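Local coordinates for protein pyridine nucleotide-disulphide oxidoreductase dimerisation region (Escherichia coli BL21, PDB 6KYY) that binds FAD and copper(II) as a member of the flavoprotein disulfide reductase family, and is probably involved in resistance to reactive chlorine stress, at residues R259-A264 with N276-T281; I16-A21 with A44-T49. All coordinates share one frame; numbering follows the deposited sequence.

In the fold
Contacts 1 and 2 border the same bound FAD, with their centres about 17 Å apart. Contact 2 brings together the glycine-rich turn 16-21 and the loop 44-49, which hold the pyrophosphate of the cofactor. Contact 1, later in the chain, packs strand 259-261 and the residues after it against loop 276-281. They join through R259, whose NH1 lies 3.9 Å from CG2 of T49. The R259 side chain comes within about 4 Å of the FAD. T49 directly precedes C50, which with C55 binds a copper(II) ion here; the same two cysteines probably form the redox-active disulfide of the enzyme, which is not present in this copper-bound structure.

Contact 1 of 2, residues R259-A264 with N276-T281; sequences RQPATA and NERGAT
R278 and A280 of loop 276-281 pack against Q260 and P261, with the chain turning tightly between N276 and A280. N276 sets this turn from within: its OD1 accepts the A280 amide N at 2.6 Å, in the plane of the side-chain carbonyl, and takes a weak second bond from G279 N. The R278 side chain leaves the turn with CG anti to the backbone N (chi1 -176°), and this CG lies 3.9 Å from CD of P261. The two side chains cross at about a right angle. Farther out, NE approaches CB of Q260, which lies at the guanidinium edge, and NH2 donates to the R259 carbonyl O at 3.1 Å from above the carbonyl plane; Q305 NE2 bonds to the same oxygen. G279 presents its carbonyl O to P261 CB. Next, A280 CB meets P261 CG at 3.6 Å, an apolar contact. T281 closes the row with its CG2 3.7 Å from CG2 of T263, while its OG1 bonds to the V300 carbonyl. Strand 259-261 also pairs antiparallel with strand 136-138, and this two-stranded element is characteristic of the passage between the FAD and NAD(P) domains in pyridine nucleotide-disulfide oxidoreductases.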
loop_
_atom_site.group_PDB
_atom_site.type_symbol
_atom_site.label_atom_id
_atom_site.label_comp_id
_atom_site.label_asym_id
_atom_site.label_seq_id
_atom_site.Cartn_x
_atom_site.Cartn_y
_atom_site.Cartn_z
ATOM N N ARG B 259 -22.660 -15.174 -4.467
ATOM C CA ARG B 259 -22.604 -15.700 -5.821
ATOM C C ARG B 259 -22.387 -17.205 -5.776
ATOM O O ARG B 259 -21.687 -17.722 -4.900
ATOM C CB ARG B 259 -21.483 -15.045 -6.634
ATOM C CG ARG B 259 -21.430 -13.536 -6.519
ATOM C CD ARG B 259 -20.618 -12.944 -7.654
ATOM N NE ARG B 259 -21.453 -12.588 -8.797
ATOM C CZ ARG B 259 -21.101 -12.772 -10.065
ATOM N NH1 ARG B 259 -19.924 -13.311 -10.357
ATOM N NH2 ARG B 259 -21.925 -12.418 -11.041
ATOM N N GLN B 260 -22.995 -17.906 -6.726
ATOM C CA GLN B 260 -22.854 -19.348 -6.823
ATOM C C GLN B 260 -22.397 -19.725 -8.224
ATOM O O GLN B 260 -22.654 -18.991 -9.184
ATOM C CB GLN B 260 -24.173 -20.062 -6.490
ATOM C CG GLN B 260 -25.197 -20.070 -7.611
ATOM C CD GLN B 260 -26.518 -20.671 -7.177
ATOM O OE1 GLN B 260 -26.841 -20.696 -5.988
ATOM N NE2 GLN B 260 -27.289 -21.164 -8.139
ATOM N N PRO B 261 -21.700 -20.854 -8.363
ATOM C CA PRO B 261 -21.191 -21.254 -9.681
ATOM C C PRO B 261 -22.293 -21.310 -10.730
ATOM O O PRO B 261 -23.428 -21.702 -10.450
ATOM C CB PRO B 261 -20.595 -22.641 -9.417
ATOM C CG PRO B 261 -20.200 -22.600 -7.985
ATOM C CD PRO B 261 -21.219 -21.743 -7.292
ATOM N N ALA B 262 -21.946 -20.900 -11.947
ATOM C CA ALA B 262 -22.869 -20.895 -13.079
ATOM C C ALA B 262 -22.557 -22.114 -13.941
ATOM O O ALA B 262 -21.600 -22.110 -14.720
ATOM C CB ALA B 262 -22.750 -19.598 -13.874
ATOM N N THR B 263 -23.369 -23.160 -13.795
ATOM C CA THR B 263 -23.172 -24.406 -14.526
ATOM C C THR B 263 -24.416 -24.927 -15.227
ATOM O O THR B 263 -24.274 -25.743 -16.146
ATOM C CB THR B 263 -22.661 -25.509 -13.587
ATOM O OG1 THR B 263 -23.330 -25.409 -12.323
ATOM C CG2 THR B 263 -21.169 -25.380 -13.378
ATOM N N ALA B 264 -25.616 -24.496 -14.832
ATOM C CA ALA B 264 -26.840 -25.074 -15.380
ATOM C C ALA B 264 -26.896 -24.925 -16.896
ATOM O O ALA B 264 -27.207 -25.882 -17.615
ATOM C CB ALA B 264 -28.062 -24.426 -14.729
ATOM N N ASN B 276 -22.282 -30.572 -7.432
ATOM C CA ASN B 276 -22.903 -30.651 -6.118
ATOM C C ASN B 276 -24.233 -29.896 -6.150
ATOM O O ASN B 276 -24.710 -29.482 -7.211
ATOM C CB ASN B 276 -21.955 -30.119 -5.045
ATOM C CG ASN B 276 -21.345 -28.781 -5.411
ATOM O OD1 ASN B 276 -21.758 -28.142 -6.377
ATOM N ND2 ASN B 276 -20.355 -28.349 -4.638
ATOM N N GLU B 277 -24.852 -29.709 -4.984
ATOM C CA GLU B 277 -26.144 -29.035 -4.931
ATOM C C GLU B 277 -26.026 -27.522 -5.060
ATOM O O GLU B 277 -27.005 -26.869 -5.437
ATOM C CB GLU B 277 -26.874 -29.394 -3.635
ATOM C CG GLU B 277 -27.816 -30.580 -3.782
ATOM C CD GLU B 277 -28.764 -30.725 -2.607
ATOM O OE1 GLU B 277 -29.747 -29.957 -2.535
ATOM O OE2 GLU B 277 -28.528 -31.610 -1.760
ATOM N N ARG B 278 -24.859 -26.951 -4.753
ATOM C CA ARG B 278 -24.649 -25.528 -4.991
ATOM C C ARG B 278 -24.614 -25.215 -6.482
ATOM O O ARG B 278 -24.977 -24.108 -6.893
ATOM C CB ARG B 278 -23.353 -25.072 -4.319
ATOM C CG ARG B 278 -23.070 -23.581 -4.424
ATOM C CD ARG B 278 -23.564 -22.835 -3.195
ATOM N NE ARG B 278 -23.313 -21.399 -3.288
ATOM C CZ ARG B 278 -22.846 -20.656 -2.290
ATOM N NH1 ARG B 278 -22.577 -21.212 -1.116
ATOM N NH2 ARG B 278 -22.648 -19.357 -2.464
ATOM N N GLY B 279 -24.205 -26.182 -7.298
ATOM C CA GLY B 279 -23.993 -25.974 -8.714
ATOM C C GLY B 279 -22.543 -26.011 -9.145
ATOM O O GLY B 279 -22.258 -25.730 -10.315
ATOM N N ALA B 280 -21.627 -26.361 -8.248
ATOM C CA ALA B 280 -20.199 -26.291 -8.510
ATOM C C ALA B 280 -19.681 -27.585 -9.119
ATOM O O ALA B 280 -20.173 -28.678 -8.826
ATOM C CB ALA B 280 -19.432 -25.992 -7.222
ATOM N N THR B 281 -18.668 -27.448 -9.968
ATOM C CA THR B 281 -17.982 -28.598 -10.540
ATOM C C THR B 281 -16.984 -29.155 -9.533
ATOM O O THR B 281 -16.184 -28.407 -8.961
ATOM C CB THR B 281 -17.262 -28.198 -11.827
ATOM O OG1 THR B 281 -16.168 -27.330 -11.506
ATOM C CG2 THR B 281 -18.212 -27.470 -12.765
#

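Contact 2 of 2, residues I16-A21 with A44-T49; sequences IGFGKA and AMYGGT. With FAD (flavin-adenine dinucleotide), chain N.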
loop_
_atom_site.group_PDB
_atom_site.type_symbol
_atom_site.label_atom_id
_atom_site.label_comp_id
_atom_site.label_asym_id
_atom_site.label_seq_id
_atom_site.Cartn_x
_atom_site.Cartn_y
_atom_site.Cartn_z
ATOM N N ILE B 16 -13.617 -22.243 -21.758
ATOM C CA ILE B 16 -14.999 -21.777 -21.744
ATOM C C ILE B 16 -15.136 -20.601 -20.786
ATOM O O ILE B 16 -15.343 -20.789 -19.582
ATOM C CB ILE B 16 -15.960 -22.916 -21.361
ATOM C CG1 ILE B 16 -15.722 -24.134 -22.256
ATOM C CG2 ILE B 16 -17.405 -22.452 -21.459
ATOM C CD1 ILE B 16 -16.396 -25.392 -21.763
ATOM N N GLY B 17 -15.030 -19.383 -21.313
ATOM C CA GLY B 17 -15.145 -18.192 -20.496
ATOM C C GLY B 17 -13.879 -17.363 -20.478
ATOM O O GLY B 17 -12.772 -17.907 -20.544
ATOM N N PHE B 18 -14.026 -16.039 -20.390
ATOM C CA PHE B 18 -12.892 -15.124 -20.355
ATOM C C PHE B 18 -12.409 -14.840 -18.937
ATOM O O PHE B 18 -11.935 -13.730 -18.661
ATOM C CB PHE B 18 -13.249 -13.818 -21.066
ATOM C CG PHE B 18 -12.160 -13.295 -21.961
ATOM C CD1 PHE B 18 -10.969 -12.827 -21.428
ATOM C CD2 PHE B 18 -12.327 -13.268 -23.336
ATOM C CE1 PHE B 18 -9.967 -12.343 -22.247
ATOM C CE2 PHE B 18 -11.327 -12.787 -24.162
ATOM C CZ PHE B 18 -10.146 -12.323 -23.616
ATOM N N GLY B 19 -12.507 -15.812 -18.035
ATOM C CA GLY B 19 -12.116 -15.612 -16.657
ATOM C C GLY B 19 -10.624 -15.378 -16.496
ATOM O O GLY B 19 -9.842 -15.391 -17.448
ATOM N N LYS B 20 -10.227 -15.159 -15.241
ATOM C CA LYS B 20 -8.826 -14.875 -14.942
ATOM C C LYS B 20 -7.931 -16.047 -15.325
ATOM O O LYS B 20 -6.900 -15.868 -15.983
ATOM C CB LYS B 20 -8.665 -14.539 -13.459
ATOM C CG LYS B 20 -7.256 -14.119 -13.069
ATOM C CD LYS B 20 -6.737 -13.024 -13.986
ATOM C CE LYS B 20 -5.427 -12.450 -13.478
ATOM N NZ LYS B 20 -5.422 -10.960 -13.533
ATOM N N ALA B 21 -8.313 -17.260 -14.923
ATOM C CA ALA B 21 -7.485 -18.429 -15.200
ATOM C C ALA B 21 -7.444 -18.741 -16.690
ATOM O O ALA B 21 -6.371 -18.983 -17.254
ATOM C CB ALA B 21 -8.004 -19.634 -14.416
ATOM N N ALA B 44 -19.564 -7.852 -23.830
ATOM C CA ALA B 44 -19.334 -6.915 -22.741
ATOM C C ALA B 44 -18.647 -7.580 -21.557
ATOM O O ALA B 44 -18.476 -6.947 -20.510
ATOM C CB ALA B 44 -20.653 -6.280 -22.296
ATOM N N MET B 45 -18.260 -8.847 -21.703
ATOM C CA MET B 45 -17.563 -9.588 -20.660
ATOM C C MET B 45 -16.151 -9.977 -21.074
ATOM O O MET B 45 -15.539 -10.829 -20.419
ATOM C CB MET B 45 -18.361 -10.836 -20.273
ATOM C CG MET B 45 -19.557 -10.548 -19.389
ATOM S SD MET B 45 -19.071 -9.891 -17.784
ATOM C CE MET B 45 -19.591 -11.228 -16.709
ATOM N N TYR B 46 -15.628 -9.391 -22.151
ATOM C CA TYR B 46 -14.232 -9.593 -22.510
ATOM C C TYR B 46 -13.340 -9.163 -21.355
ATOM O O TYR B 46 -13.471 -8.051 -20.835
ATOM C CB TYR B 46 -13.884 -8.792 -23.766
ATOM C CG TYR B 46 -14.467 -9.330 -25.055
ATOM C CD1 TYR B 46 -14.753 -10.681 -25.207
ATOM C CD2 TYR B 46 -14.719 -8.481 -26.128
ATOM C CE1 TYR B 46 -15.280 -11.170 -26.390
ATOM C CE2 TYR B 46 -15.245 -8.960 -27.311
ATOM C CZ TYR B 46 -15.523 -10.304 -27.437
ATOM O OH TYR B 46 -16.046 -10.777 -28.616
ATOM N N GLY B 47 -12.441 -10.049 -20.939
ATOM C CA GLY B 47 -11.563 -9.772 -19.826
ATOM C C GLY B 47 -11.982 -10.394 -18.512
ATOM O O GLY B 47 -11.173 -10.420 -17.576
ATOM N N GLY B 48 -13.211 -10.881 -18.409
ATOM C CA GLY B 48 -13.657 -11.620 -17.244
ATOM C C GLY B 48 -14.618 -10.816 -16.383
ATOM O O GLY B 48 -14.933 -9.656 -16.651
ATOM N N THR B 49 -15.075 -11.483 -15.320
ATOM C CA THR B 49 -16.034 -10.878 -14.399
ATOM C C THR B 49 -15.430 -9.681 -13.670
ATOM O O THR B 49 -16.091 -8.649 -13.499
ATOM C CB THR B 49 -16.517 -11.933 -13.399
ATOM O OG1 THR B 49 -17.496 -12.778 -14.019
ATOM C CG2 THR B 49 -17.122 -11.285 -12.164
HETATM P PA FAD N . -14.971 -15.061 -14.382
HETATM O O1A FAD N . -16.218 -15.036 -13.580
HETATM O O2A FAD N . -14.027 -13.869 -14.186
HETATM O O5B FAD N . -15.302 -15.219 -15.908
HETATM C C5B FAD N . -16.579 -15.725 -16.349
HETATM C C4B FAD N . -16.709 -15.480 -17.831
HETATM O O4B FAD N . -17.244 -16.658 -18.478
HETATM C C3B FAD N . -17.620 -14.315 -18.222
HETATM O O3B FAD N . -17.012 -13.521 -19.232
HETATM C C2B FAD N . -18.888 -15.014 -18.722
HETATM O O2B FAD N . -19.557 -14.245 -19.716
HETATM C C1B FAD N . -18.303 -16.284 -19.330
HETATM N N9A FAD N . -19.243 -17.398 -19.423
HETATM C C8A FAD N . -20.082 -17.859 -18.443
HETATM N N7A FAD N . -20.822 -18.880 -18.808
HETATM C C5A FAD N . -20.443 -19.104 -20.123
HETATM C C6A FAD N . -20.856 -20.049 -21.083
HETATM N N6A FAD N . -21.782 -20.985 -20.854
HETATM N N1A FAD N . -20.276 -20.000 -22.303
HETATM C C2A FAD N . -19.349 -19.067 -22.537
HETATM N N3A FAD N . -18.882 -18.126 -21.714
HETATM C C4A FAD N . -19.471 -18.199 -20.516
HETATM N N1 FAD N . -12.143 -10.939 -6.247
HETATM C C2 FAD N . -11.005 -10.507 -5.626
HETATM O O2 FAD N . -9.977 -11.193 -5.610
HETATM N N3 FAD N . -10.992 -9.274 -4.999
HETATM C C4 FAD N . -12.052 -8.394 -4.908
HETATM O O4 FAD N . -11.913 -7.318 -4.330
HETATM C C4X FAD N . -13.259 -8.864 -5.567
HETATM N N5 FAD N . -14.300 -8.085 -5.562
HETATM C C5X FAD N . -15.448 -8.530 -6.196
HETATM C C6 FAD N . -16.578 -7.715 -6.182
HETATM C C7 FAD N . -17.756 -8.115 -6.805
HETATM C C7M FAD N . -18.958 -7.208 -6.771
HETATM C C8 FAD N . -17.809 -9.360 -7.453
HETATM C C8M FAD N . -19.068 -9.822 -8.136
HETATM C C9 FAD N . -16.683 -10.177 -7.468
HETATM C C9A FAD N . -15.507 -9.772 -6.846
HETATM N N10 FAD N . -14.348 -10.572 -6.848
HETATM C C10 FAD N . -13.204 -10.150 -6.215
HETATM C "C1'" FAD N . -14.344 -11.889 -7.503
HETATM C "C2'" FAD N . -13.845 -11.847 -8.944
HETATM O "O2'" FAD N . -14.726 -11.064 -9.751
HETATM C "C3'" FAD N . -13.793 -13.272 -9.497
HETATM O "O3'" FAD N . -13.501 -14.171 -8.433
HETATM C "C4'" FAD N . -12.768 -13.476 -10.613
HETATM O "O4'" FAD N . -13.192 -12.775 -11.783
HETATM C "C5'" FAD N . -12.534 -14.939 -10.930
HETATM O "O5'" FAD N . -13.528 -15.380 -11.878
HETATM P P FAD N . -13.297 -16.660 -12.766
HETATM O O1P FAD N . -11.825 -16.738 -13.184
HETATM O O2P FAD N . -13.806 -17.867 -12.079
HETATM O O3P FAD N . -14.152 -16.383 -14.073
#
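F18 lays its ring against the backbone of the turn M45-G48, a type II turn closed by the bond from G48 N to M45 O. Starting at the root, CB lies 3.8 Å from the M45 carbonyl O. CG and CD1 then pass beneath the G47 amide, whose N sits over one ring face, offset toward the rim and 3.2 Å from CD1. On that face, too, is CA of Y46. CE1 still reaches G47 N, at 3.6 Å, while on the other branch CD2 and CE2 approach CD1 of Y46, 4.0 Å from CD2. The F18 and Y46 rings are inclined at 58°. The tip, F18 CZ, is 4.2 Å from G47 N. Next to F18 along the chain, G19 meets G48, their CA atoms 4.3 Å apart, and each glycine stands at the N-cap position of a helix. The FAD pyrophosphate is held here: K20 N donates to O1P, T49 N to O2A at 2.8 Å, and T49 OG1 to O1A. Turn 16-21 is consistent with the GxGxxG turn of a Rossmann-type FAD domain, here joined by loop 44-49. F18 packs on L38 of strand 36-40 and L93 of helix 71-94, while K20 and T49 begin helices 20-31 and 49-53.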